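Local coordinates for N-acetyltransferase family protein (Bacillus anthracis, PDB 3LNB) that catalyses the transfer of acetyl groups from acetyl-coenzyme A to arylamines, and so inactivates the antibacterial drug sulfamethoxazole, at residues F39-I45 against N61-P67; S262-Y268 against I289-F294. The protein carries 1 engineered substitution. All blocks are in the same frame, centred on the assembly; numbering follows the deposited sequence.

Interaction 1 of 2, residues F39-I45 against N61-P67; sequences FFKRLKI and NMGMILP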
ATOM      1  N   PHE A  39      16.280   2.393   3.493  1.00 16.94           N
ATOM      2  CA  PHE A  39      15.302   1.810   2.586  1.00 16.69           C
ATOM      3  C   PHE A  39      15.890   0.560   1.933  1.00 16.42           C
ATOM      4  O   PHE A  39      15.284  -0.509   1.974  1.00 15.07           O
ATOM      5  CB  PHE A  39      14.905   2.827   1.509  1.00 16.85           C
ATOM      6  CG  PHE A  39      13.640   2.476   0.786  1.00 17.32           C
ATOM      7  CD1 PHE A  39      12.402   2.763   1.351  1.00 16.47           C
ATOM      8  CD2 PHE A  39      13.682   1.835  -0.447  1.00 16.64           C
ATOM      9  CE1 PHE A  39      11.224   2.417   0.698  1.00 18.03           C
ATOM     10  CE2 PHE A  39      12.513   1.485  -1.108  1.00 17.17           C
ATOM     11  CZ  PHE A  39      11.280   1.774  -0.537  1.00 15.98           C
ATOM     12  N   PHE A  40      17.075   0.711   1.338  1.00 15.63           N
ATOM     13  CA  PHE A  40      17.771  -0.393   0.675  1.00 16.62           C
ATOM     14  C   PHE A  40      17.968  -1.586   1.610  1.00 16.25           C
ATOM     15  O   PHE A  40      17.766  -2.734   1.218  1.00 15.50           O
ATOM     16  CB  PHE A  40      19.139   0.078   0.167  1.00 15.77           C
ATOM     17  CG  PHE A  40      19.071   0.954  -1.051  1.00 15.87           C
ATOM     18  CD1 PHE A  40      19.749   2.168  -1.084  1.00 17.86           C
ATOM     19  CD2 PHE A  40      18.350   0.559  -2.173  1.00 15.77           C
ATOM     20  CE1 PHE A  40      19.712   2.976  -2.213  1.00 16.71           C
ATOM     21  CE2 PHE A  40      18.308   1.362  -3.311  1.00 16.43           C
ATOM     22  CZ  PHE A  40      18.991   2.574  -3.329  1.00 16.48           C
ATOM     23  N   LYS A  41      18.370  -1.300   2.845  1.00 17.12           N
ATOM     24  CA  LYS A  41      18.601  -2.341   3.845  1.00 18.40           C
ATOM     25  C   LYS A  41      17.322  -3.115   4.165  1.00 18.47           C
ATOM     26  O   LYS A  41      17.303  -4.350   4.130  1.00 19.21           O
ATOM     27  CB  LYS A  41      19.153  -1.714   5.128  1.00 18.35           C
ATOM     28  CG  LYS A  41      19.352  -2.700   6.273  1.00 21.99           C
ATOM     29  CD  LYS A  41      19.774  -1.995   7.557  1.00 22.99           C
ATOM     30  CE  LYS A  41      19.970  -2.991   8.700  1.00 24.21           C
ATOM     31  NZ  LYS A  41      20.371  -2.304   9.962  1.00 25.28           N
ATOM     32  N   ARG A  42      16.253  -2.390   4.473  1.00 16.95           N
ATOM     33  CA  ARG A  42      14.981  -3.019   4.809  1.00 16.97           C
ATOM     34  C   ARG A  42      14.448  -3.895   3.683  1.00 17.93           C
ATOM     35  O   ARG A  42      14.009  -5.018   3.920  1.00 18.08           O
ATOM     36  CB  ARG A  42      13.937  -1.953   5.146  1.00 15.38           C
ATOM     37  CG  ARG A  42      12.545  -2.488   5.491  1.00 14.81           C
ATOM     38  CD  ARG A  42      12.470  -3.060   6.905  1.00 16.06           C
ATOM     39  NE  ARG A  42      11.083  -3.177   7.353  1.00 17.80           N
ATOM     40  CZ  ARG A  42      10.433  -4.329   7.527  1.00 18.39           C
ATOM     41  NH1 ARG A  42       9.170  -4.320   7.935  1.00 16.66           N
ATOM     42  NH2 ARG A  42      11.042  -5.485   7.310  1.00 16.29           N
ATOM     43  N   LEU A  43      14.482  -3.375   2.458  1.00 17.80           N
ATOM     44  CA  LEU A  43      13.965  -4.117   1.314  1.00 20.18           C
ATOM     45  C   LEU A  43      14.976  -5.073   0.697  1.00 20.76           C
ATOM     46  O   LEU A  43      14.734  -5.640  -0.369  1.00 20.50           O
ATOM     47  CB  LEU A  43      13.426  -3.152   0.251  1.00 20.25           C
ATOM     48  CG  LEU A  43      12.167  -2.353   0.632  1.00 22.57           C
ATOM     49  CD1 LEU A  43      11.024  -3.312   0.916  1.00 21.45           C
ATOM     50  CD2 LEU A  43      12.433  -1.485   1.868  1.00 23.03           C
ATOM     51  N   LYS A  44      16.100  -5.257   1.382  1.00 22.10           N
ATOM     52  CA  LYS A  44      17.144  -6.172   0.921  1.00 24.26           C
ATOM     53  C   LYS A  44      17.552  -5.915  -0.522  1.00 25.36           C
ATOM     54  O   LYS A  44      17.749  -6.858  -1.297  1.00 26.54           O
ATOM     55  CB  LYS A  44      16.656  -7.612   1.031  1.00 25.36           C
ATOM     56  CG  LYS A  44      15.865  -7.905   2.279  1.00 27.74           C
ATOM     57  CD  LYS A  44      16.730  -7.966   3.515  1.00 28.41           C
ATOM     58  CE  LYS A  44      16.376  -9.212   4.318  1.00 29.88           C
ATOM     59  NZ  LYS A  44      14.900  -9.379   4.461  1.00 30.69           N
ATOM     60  N   ILE A  45      17.662  -4.644  -0.885  1.00 24.36           N
ATOM     61  CA  ILE A  45      18.062  -4.270  -2.229  1.00 24.55           C
ATOM     62  C   ILE A  45      19.406  -3.560  -2.153  1.00 23.53           C
ATOM     63  O   ILE A  45      19.562  -2.577  -1.433  1.00 21.42           O
ATOM     64  CB  ILE A  45      17.029  -3.328  -2.883  1.00 25.75           C
ATOM     65  CG1 ILE A  45      15.731  -4.089  -3.150  1.00 25.68           C
ATOM     66  CG2 ILE A  45      17.588  -2.765  -4.184  1.00 26.46           C
ATOM     67  CD1 ILE A  45      14.602  -3.209  -3.630  1.00 25.46           C
ATOM     68  N   ASN A  61       9.630  -6.082  -3.794  1.00 13.68           N
ATOM     69  CA  ASN A  61      10.199  -6.287  -2.470  1.00 14.39           C
ATOM     70  C   ASN A  61       9.343  -5.680  -1.368  1.00 13.56           C
ATOM     71  O   ASN A  61       9.209  -6.266  -0.294  1.00 12.66           O
ATOM     72  CB  ASN A  61      11.626  -5.740  -2.418  1.00 16.99           C
ATOM     73  CG  ASN A  61      12.613  -6.616  -3.184  1.00 20.59           C
ATOM     74  OD1 ASN A  61      12.303  -7.129  -4.262  1.00 23.03           O
ATOM     75  ND2 ASN A  61      13.811  -6.780  -2.633  1.00 22.57           N
ATOM     76  N   MET A  62       8.757  -4.511  -1.634  1.00 14.24           N
ATOM     77  CA  MET A  62       7.897  -3.865  -0.652  1.00 14.11           C
ATOM     78  C   MET A  62       6.724  -4.782  -0.346  1.00 14.58           C
ATOM     79  O   MET A  62       6.381  -4.996   0.812  1.00 15.13           O
ATOM     80  CB  MET A  62       7.366  -2.521  -1.175  1.00 14.08           C
ATOM     81  CG  MET A  62       8.392  -1.390  -1.181  1.00 14.30           C
ATOM     82  SD  MET A  62       7.657   0.209  -1.611  1.00 16.20           S
ATOM     83  CE  MET A  62       6.809   0.628  -0.094  1.00 13.53           C
ATOM     84  N   GLY A  63       6.111  -5.330  -1.391  1.00 13.80           N
ATOM     85  CA  GLY A  63       4.979  -6.217  -1.190  1.00 15.07           C
ATOM     86  C   GLY A  63       5.328  -7.477  -0.415  1.00 14.96           C
ATOM     87  O   GLY A  63       4.522  -7.983   0.363  1.00 15.42           O
ATOM     88  N   MET A  64       6.541  -7.974  -0.623  1.00 15.69           N
ATOM     89  CA  MET A  64       7.015  -9.188   0.034  1.00 14.90           C
ATOM     90  C   MET A  64       7.558  -8.970   1.443  1.00 15.25           C
ATOM     91  O   MET A  64       7.630  -9.911   2.236  1.00 16.54           O
ATOM     92  CB  MET A  64       8.127  -9.829  -0.809  1.00 14.95           C
ATOM     93  CG  MET A  64       7.687 -10.391  -2.133  1.00 15.77           C
ATOM     94  SD  MET A  64       6.558 -11.759  -1.903  1.00 18.06           S
ATOM     95  CE  MET A  64       7.686 -13.062  -1.383  1.00 18.56           C
ATOM     96  N   ILE A  65       7.938  -7.737   1.758  1.00 13.60           N
ATOM     97  CA  ILE A  65       8.538  -7.438   3.057  1.00 13.71           C
ATOM     98  C   ILE A  65       7.781  -6.477   3.980  1.00 13.55           C
ATOM     99  O   ILE A  65       7.647  -6.739   5.173  1.00 14.35           O
ATOM    100  CB  ILE A  65       9.980  -6.907   2.843  1.00 11.48           C
ATOM    101  CG1 ILE A  65      10.824  -8.003   2.185  1.00 12.92           C
ATOM    102  CG2 ILE A  65      10.587  -6.454   4.166  1.00 13.43           C
ATOM    103  CD1 ILE A  65      12.168  -7.540   1.675  1.00 13.71           C
ATOM    104  N   LEU A  66       7.305  -5.363   3.441  1.00 13.61           N
ATOM    105  CA  LEU A  66       6.575  -4.387   4.248  1.00 14.24           C
ATOM    106  C   LEU A  66       5.112  -4.795   4.427  1.00 14.67           C
ATOM    107  O   LEU A  66       4.305  -4.661   3.507  1.00 15.08           O
ATOM    108  CB  LEU A  66       6.657  -3.004   3.595  1.00 14.91           C
ATOM    109  CG  LEU A  66       8.050  -2.383   3.514  1.00 15.23           C
ATOM    110  CD1 LEU A  66       7.957  -1.029   2.827  1.00 16.95           C
ATOM    111  CD2 LEU A  66       8.639  -2.237   4.921  1.00 17.35           C
ATOM    112  N   PRO A  67       4.749  -5.291   5.621  1.00 13.84           N
ATOM    113  CA  PRO A  67       3.368  -5.711   5.878  1.00 13.68           C
ATOM    114  C   PRO A  67       2.381  -4.551   5.843  1.00 14.00           C
ATOM    115  O   PRO A  67       2.711  -3.429   6.230  1.00 14.06           O
ATOM    116  CB  PRO A  67       3.438  -6.326   7.275  1.00 13.46           C
ATOM    117  CG  PRO A  67       4.896  -6.671   7.452  1.00 15.10           C
ATOM    118  CD  PRO A  67       5.584  -5.503   6.812  1.00 13.24           C
TER
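Leu43 O and Asn61 ND2 form the polar link between two consecutive helices, a hydrogen bond of 2.7 Å with an N-H...O angle of 168°. Leu43 O lies in the plane of the Asn61 amide, and the N-H meets the carbonyl almost head-on, which helps set the rotation of the Asn61 head group. A Schellman motif ends helix 34-42 just here, with Lys44 as its positive-phi residue and Ile45 N bonded to Phe40 O. The turn carries Ile45 round to the same amide, where its CG1 touches Asn61 ND2 at 3.3 Å.

Apolar contacts centre on Leu43. Its CD1 branch presses on the backbone of the second helix, 3.5 Å from Met62 CA, and meets Leu66 CG at 4.1 Å. The other branch, CD2, sits over the centre of the Phe39 ring, and a single leucine just past the end of helix 34-42 thereby bridges Phe39 of that helix and helix 55-65. Met62 reaches that ring differently: SD comes in at the rim, 4.1 Å from Phe39 CZ and 81° off the ring normal, a Met-aromatic contact in the edge geometry.

Arg42 combines apolar and polar roles. Bent at chi2 (77°), its chain brings the guanidinium across the end of helix 55-65, where Leu66 CD2 lies over one face, 3.6 Å from Arg42 NE, while Ile65 CG2 approaches NH2 obliquely at 3.3 Å. The group is held from beyond the pair by Leu90 O at NE and Arg95 O at NH1.

Helix 99-112 packs against this corner of the helical N-terminal region, stacking Phe109 on Phe39 and placing Leu106 and Leu102 against Met62 and Leu66. Backbone bonds from Gly63 to Leu255 and from Pro67 to Gly97 join helix 55-65 and its exit to strand 252-256 and to the loop before helix 99-112.

Interaction 2 of 2, residues S262-Y268 against I289-F294; sequences SLTNKNY and ILRESF. With COA (coenzyme A), chain B.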
ATOM      1  N   SER A 262      -3.075 -13.107   5.434  1.00 14.41           N
ATOM      2  CA  SER A 262      -3.768 -12.107   6.228  1.00 14.67           C
ATOM      3  C   SER A 262      -4.057 -12.619   7.637  1.00 14.97           C
ATOM      4  O   SER A 262      -4.458 -13.772   7.840  1.00 15.60           O
ATOM      5  CB  SER A 262      -5.071 -11.700   5.537  1.00 15.98           C
ATOM      6  OG  SER A 262      -4.799 -11.014   4.328  1.00 16.01           O
ATOM      7  N   LEU A 263      -3.853 -11.746   8.609  1.00 14.04           N
ATOM      8  CA  LEU A 263      -4.062 -12.101  10.000  1.00 15.04           C
ATOM      9  C   LEU A 263      -4.891 -11.066  10.752  1.00 14.13           C
ATOM     10  O   LEU A 263      -4.577  -9.882  10.730  1.00 12.41           O
ATOM     11  CB  LEU A 263      -2.709 -12.254  10.695  1.00 13.47           C
ATOM     12  CG  LEU A 263      -2.740 -12.538  12.199  1.00 15.35           C
ATOM     13  CD1 LEU A 263      -3.178 -13.984  12.432  1.00 13.81           C
ATOM     14  CD2 LEU A 263      -1.358 -12.289  12.799  1.00 13.45           C
ATOM     15  N   THR A 264      -5.955 -11.528  11.398  1.00 12.98           N
ATOM     16  CA  THR A 264      -6.805 -10.661  12.200  1.00 15.00           C
ATOM     17  C   THR A 264      -6.693 -11.182  13.631  1.00 15.20           C
ATOM     18  O   THR A 264      -5.955 -12.130  13.887  1.00 14.32           O
ATOM     19  CB  THR A 264      -8.279 -10.720  11.753  1.00 13.92           C
ATOM     20  OG1 THR A 264      -8.809 -12.031  11.986  1.00 14.02           O
ATOM     21  CG2 THR A 264      -8.395 -10.387  10.283  1.00 14.64           C
ATOM     22  N   ASN A 265      -7.414 -10.571  14.565  1.00 17.49           N
ATOM     23  CA  ASN A 265      -7.370 -11.039  15.947  1.00 18.48           C
ATOM     24  C   ASN A 265      -8.043 -12.404  16.048  1.00 20.18           C
ATOM     25  O   ASN A 265      -7.686 -13.218  16.900  1.00 19.62           O
ATOM     26  CB  ASN A 265      -8.098 -10.064  16.877  1.00 20.09           C
ATOM     27  CG  ASN A 265      -7.371  -8.743  17.025  1.00 22.64           C
ATOM     28  OD1 ASN A 265      -6.168  -8.716  17.292  1.00 22.00           O
ATOM     29  ND2 ASN A 265      -8.100  -7.638  16.862  1.00 23.30           N
ATOM     30  N   LYS A 266      -8.993 -12.652  15.151  1.00 18.37           N
ATOM     31  CA  LYS A 266      -9.770 -13.893  15.144  1.00 18.68           C
ATOM     32  C   LYS A 266      -9.331 -14.997  14.177  1.00 18.43           C
ATOM     33  O   LYS A 266      -9.437 -16.182  14.494  1.00 18.87           O
ATOM     34  CB  LYS A 266     -11.236 -13.567  14.841  1.00 18.95           C
ATOM     35  CG  LYS A 266     -11.815 -12.408  15.639  1.00 22.14           C
ATOM     36  CD  LYS A 266     -11.835 -12.703  17.123  1.00 23.95           C
ATOM     37  CE  LYS A 266     -12.522 -11.577  17.885  1.00 28.00           C
ATOM     38  NZ  LYS A 266     -12.506 -11.823  19.360  1.00 30.74           N
ATOM     39  N   ASN A 267      -8.847 -14.621  12.998  1.00 17.07           N
ATOM     40  CA  ASN A 267      -8.468 -15.622  12.005  1.00 17.46           C
ATOM     41  C   ASN A 267      -7.194 -15.365  11.227  1.00 16.59           C
ATOM     42  O   ASN A 267      -6.782 -14.221  11.036  1.00 15.86           O
ATOM     43  CB  ASN A 267      -9.591 -15.774  10.982  1.00 16.22           C
ATOM     44  CG  ASN A 267     -10.891 -16.192  11.608  1.00 16.95           C
ATOM     45  OD1 ASN A 267     -11.078 -17.362  11.952  1.00 15.62           O
ATOM     46  ND2 ASN A 267     -11.803 -15.233  11.774  1.00 16.05           N
ATOM     47  N   TYR A 268      -6.599 -16.460  10.761  1.00 16.15           N
ATOM     48  CA  TYR A 268      -5.398 -16.417   9.935  1.00 14.73           C
ATOM     49  C   TYR A 268      -5.833 -16.958   8.574  1.00 13.68           C
ATOM     50  O   TYR A 268      -6.258 -18.111   8.465  1.00 12.82           O
ATOM     51  CB  TYR A 268      -4.299 -17.303  10.521  1.00 15.15           C
ATOM     52  CG  TYR A 268      -2.999 -17.249   9.744  1.00 17.33           C
ATOM     53  CD1 TYR A 268      -2.424 -16.022   9.396  1.00 17.66           C
ATOM     54  CD2 TYR A 268      -2.318 -18.418   9.400  1.00 18.40           C
ATOM     55  CE1 TYR A 268      -1.198 -15.963   8.731  1.00 19.78           C
ATOM     56  CE2 TYR A 268      -1.090 -18.368   8.737  1.00 18.79           C
ATOM     57  CZ  TYR A 268      -0.538 -17.137   8.409  1.00 19.67           C
ATOM     58  OH  TYR A 268       0.684 -17.071   7.778  1.00 21.36           O
ATOM     59  N   ILE A 289       2.259 -15.862  15.021  1.00 21.01           N
ATOM     60  CA  ILE A 289       2.129 -15.680  13.573  1.00 20.38           C
ATOM     61  C   ILE A 289       2.633 -14.296  13.169  1.00 19.19           C
ATOM     62  O   ILE A 289       3.345 -14.166  12.179  1.00 19.23           O
ATOM     63  CB  ILE A 289       0.668 -15.864  13.099  1.00 19.85           C
ATOM     64  CG1 ILE A 289       0.175 -17.256  13.499  1.00 21.08           C
ATOM     65  CG2 ILE A 289       0.592 -15.734  11.567  1.00 21.40           C
ATOM     66  CD1 ILE A 289      -1.311 -17.472  13.313  1.00 20.90           C
ATOM     67  N   LEU A 290       2.280 -13.269  13.939  1.00 19.00           N
ATOM     68  CA  LEU A 290       2.744 -11.914  13.638  1.00 19.96           C
ATOM     69  C   LEU A 290       4.252 -11.954  13.463  1.00 21.05           C
ATOM     70  O   LEU A 290       4.793 -11.466  12.467  1.00 20.35           O
ATOM     71  CB  LEU A 290       2.430 -10.942  14.782  1.00 21.12           C
ATOM     72  CG  LEU A 290       1.346  -9.874  14.611  1.00 20.13           C
ATOM     73  CD1 LEU A 290       1.444  -8.881  15.763  1.00 21.08           C
ATOM     74  CD2 LEU A 290       1.516  -9.154  13.285  1.00 22.06           C
ATOM     75  N   ARG A 291       4.921 -12.554  14.445  1.00 20.82           N
ATOM     76  CA  ARG A 291       6.372 -12.653  14.440  1.00 22.16           C
ATOM     77  C   ARG A 291       6.918 -13.517  13.311  1.00 21.74           C
ATOM     78  O   ARG A 291       7.637 -13.029  12.436  1.00 21.42           O
ATOM     79  CB  ARG A 291       6.862 -13.200  15.794  1.00 22.59           C
ATOM     80  CG  ARG A 291       8.375 -13.403  15.893  1.00 23.16           C
ATOM     81  CD  ARG A 291       8.795 -13.926  17.279  1.00 25.86           C
ATOM     82  NE  ARG A 291       8.230 -15.244  17.573  1.00 26.65           N
ATOM     83  CZ  ARG A 291       7.268 -15.465  18.467  1.00 29.28           C
ATOM     84  NH1 ARG A 291       6.756 -14.458  19.172  1.00 29.20           N
ATOM     85  NH2 ARG A 291       6.807 -16.696  18.654  1.00 27.82           N
ATOM     86  N   GLU A 292       6.556 -14.795  13.325  1.00 22.10           N
ATOM     87  CA  GLU A 292       7.048 -15.748  12.343  1.00 22.68           C
ATOM     88  C   GLU A 292       6.653 -15.514  10.892  1.00 22.54           C
ATOM     89  O   GLU A 292       7.453 -15.764   9.988  1.00 21.89           O
ATOM     90  CB  GLU A 292       6.636 -17.165  12.739  1.00 25.35           C
ATOM     91  CG  GLU A 292       6.908 -17.488  14.198  1.00 28.59           C
ATOM     92  CD  GLU A 292       7.034 -18.980  14.460  1.00 30.52           C
ATOM     93  OE1 GLU A 292       6.229 -19.767  13.907  1.00 29.00           O
ATOM     94  OE2 GLU A 292       7.941 -19.362  15.238  1.00 32.32           O
ATOM     95  N   SER A 293       5.433 -15.048  10.651  1.00 19.18           N
ATOM     96  CA  SER A 293       5.010 -14.845   9.271  1.00 19.50           C
ATOM     97  C   SER A 293       5.189 -13.420   8.754  1.00 18.28           C
ATOM     98  O   SER A 293       5.374 -13.218   7.556  1.00 18.77           O
ATOM     99  CB  SER A 293       3.547 -15.274   9.098  1.00 19.56           C
ATOM    100  OG  SER A 293       3.384 -16.659   9.383  1.00 21.80           O
ATOM    101  N   PHE A 294       5.147 -12.437   9.646  1.00 18.17           N
ATOM    102  CA  PHE A 294       5.272 -11.049   9.227  1.00 19.45           C
ATOM    103  C   PHE A 294       6.497 -10.296   9.725  1.00 20.70           C
ATOM    104  O   PHE A 294       6.707  -9.142   9.347  1.00 20.09           O
ATOM    105  CB  PHE A 294       4.022 -10.267   9.632  1.00 17.65           C
ATOM    106  CG  PHE A 294       2.762 -10.779   9.009  1.00 16.22           C
ATOM    107  CD1 PHE A 294       1.931 -11.649   9.704  1.00 14.83           C
ATOM    108  CD2 PHE A 294       2.406 -10.391   7.721  1.00 15.61           C
ATOM    109  CE1 PHE A 294       0.760 -12.126   9.125  1.00 16.25           C
ATOM    110  CE2 PHE A 294       1.245 -10.857   7.133  1.00 14.19           C
ATOM    111  CZ  PHE A 294       0.413 -11.729   7.836  1.00 15.34           C
TER
HETATM  112  N1A COA B1001      -9.650  -3.503   7.560  1.00 29.98           N
HETATM  113  C2A COA B1001      -9.628  -4.422   8.509  1.00 28.48           C
HETATM  114  N3A COA B1001      -9.877  -5.694   8.250  1.00 26.76           N
HETATM  115  C4A COA B1001     -10.161  -6.090   7.003  1.00 24.86           C
HETATM  116  C5A COA B1001     -10.198  -5.153   5.980  1.00 25.43           C
HETATM  117  C6A COA B1001      -9.929  -3.825   6.289  1.00 27.48           C
HETATM  118  N6A COA B1001      -9.934  -2.893   5.339  1.00 26.28           N
HETATM  119  N7A COA B1001     -10.485  -5.799   4.855  1.00 23.76           N
HETATM  120  C8A COA B1001     -10.620  -7.089   5.153  1.00 23.07           C
HETATM  121  N9A COA B1001     -10.420  -7.274   6.457  1.00 24.23           N
HETATM  122  C1B COA B1001     -10.376  -8.585   7.147  1.00 23.78           C
HETATM  123  C2B COA B1001     -11.666  -9.391   7.004  1.00 24.24           C
HETATM  124  O2B COA B1001     -12.638  -8.929   7.947  1.00 23.28           O
HETATM  125  C3B COA B1001     -11.165 -10.783   7.386  1.00 22.60           C
HETATM  126  O3B COA B1001     -11.281 -10.994   8.796  1.00 20.24           O
HETATM  127  P3B COA B1001     -11.593 -12.477   9.337  1.00 18.72           P
HETATM  128  O7A COA B1001     -10.762 -13.505   8.672  1.00 18.05           O
HETATM  129  O8A COA B1001     -11.370 -12.437  10.930  1.00 18.10           O
HETATM  130  O9A COA B1001     -13.167 -12.700   9.085  1.00 17.44           O
HETATM  131  C4B COA B1001      -9.692 -10.760   6.970  1.00 22.65           C
HETATM  132  O4B COA B1001      -9.428  -9.433   6.483  1.00 24.59           O
HETATM  133  C5B COA B1001      -9.417 -11.753   5.841  1.00 20.99           C
HETATM  134  O5B COA B1001     -10.183 -11.403   4.687  1.00 21.68           O
HETATM  135  P1A COA B1001     -10.239 -12.412   3.437  1.00 18.63           P
HETATM  136  O1A COA B1001     -10.984 -11.615   2.255  1.00 21.67           O
HETATM  137  O2A COA B1001     -10.927 -13.675   3.786  1.00 16.76           O
HETATM  138  O3A COA B1001      -8.710 -12.664   3.000  1.00 20.32           O
HETATM  139  P2A COA B1001      -7.842 -11.642   2.109  1.00 18.69           P
HETATM  140  O4A COA B1001      -8.065 -12.102   0.583  1.00 18.19           O
HETATM  141  O5A COA B1001      -6.416 -11.699   2.501  1.00 20.05           O
HETATM  142  O6A COA B1001      -8.488 -10.173   2.241  1.00 18.69           O
HETATM  143  CBP COA B1001      -7.236  -8.073   2.520  1.00 16.17           C
HETATM  144  CCP COA B1001      -7.999  -9.220   3.190  1.00 16.90           C
HETATM  145  CDP COA B1001      -5.926  -8.602   1.934  1.00 15.04           C
HETATM  146  CEP COA B1001      -6.931  -6.999   3.565  1.00 14.64           C
HETATM  147  CAP COA B1001      -8.098  -7.462   1.412  1.00 15.13           C
HETATM  148  OAP COA B1001      -9.341  -7.024   1.964  1.00 17.17           O
HETATM  149  C9P COA B1001      -7.405  -6.262   0.762  1.00 17.32           C
HETATM  150  O9P COA B1001      -6.440  -6.414   0.014  1.00 17.15           O
HETATM  151  N8P COA B1001      -7.941  -5.082   1.069  1.00 15.70           N
HETATM  152  C7P COA B1001      -7.441  -3.807   0.534  1.00 17.18           C
HETATM  153  C6P COA B1001      -7.416  -2.743   1.634  1.00 17.76           C
HETATM  154  C5P COA B1001      -7.299  -1.337   1.040  1.00 17.25           C
HETATM  155  O5P COA B1001      -8.262  -0.814   0.481  1.00 16.67           O
HETATM  156  N4P COA B1001      -6.121  -0.737   1.189  1.00 15.86           N
HETATM  157  C3P COA B1001      -5.872   0.612   0.661  1.00 16.63           C
HETATM  158  C2P COA B1001      -6.460   1.682   1.584  1.00 15.93           C
HETATM  159  S1P COA B1001      -5.588   1.849   3.184  1.00 20.15           S
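The hairpin of strands 259-263 and 267-272 offers one face to the helix at the C-terminal end of the fold, and Tyr268 and Ile289 meet there. The tyrosine ring, with CG anti to the backbone N (chi1 -177°), extends toward the helix, and Ile289 CG2 lies above one face, offset toward the rim, 3.4 Å from Tyr268 CE1. This is a CH-pi contact, 26° off the ring normal. At the far end of the ring Ser293 OG donates a hydrogen bond of 3.2 Å to Tyr268 OH, one helical turn along from Ile289, so the phenol is gripped by a methyl on its face and a hydroxyl at its end.

Leu263, which also points toward the helix, lies beside the tyrosine. Its two methyls divide the work: CD1 reaches Ile289 CD1, whereas CD2 packs against Leu290 CG at 4.1 Å. Nearer the backbone, Leu263 CB touches Phe294 CE1 at 3.8 Å.

A single antiparallel sheet with a helix against one face makes up the C-terminal part of the arylamine N-acetyltransferase fold, and in this protein the opposite side of the hairpin is part of the coenzyme A pocket. Ser262, whose side chain points away from the helix, gives a short hydrogen bond to O5A of the pyrophosphate. At the turn, Thr264 OG1 accepts from Asn267 N (2.8 Å), an ST motif, consistent with both residues being held at the 3'-phosphate. Asn267 ND2 bonds O8A at 3.0 Å and 175°, and Thr264 OG1 lies 2.8 Å from O8A. Thr264 CG2 rests near the ribose. Ser158, His260 and Lys278 also hydrogen-bond the cofactor, while Thr252 and Ile261 of the sheet lie against Phe294 on the helix side.

Overall arrangement
From the N terminus, helix 34-42 leads through a connection of a dozen residues into helix 55-65, and interaction 1 closes that loop. The chain then adds the remaining helices of the N-terminal region and the eight-stranded sheet before interaction 2 opens, so the two contacts stand in series, neither nested nor crossed. Interaction 2 closes a second loop, of 20 residues, which folds the last helix back onto the face of the hairpin opposite coenzyme A. Their centres are about 19 Å apart, yet they meet where Pro67 CG packs 3.6 Å from Phe294 O. Strand 68-69, directly after 61-67, edges the five-stranded sheet that includes the hairpin, tying N-terminal helices to the C-terminal part.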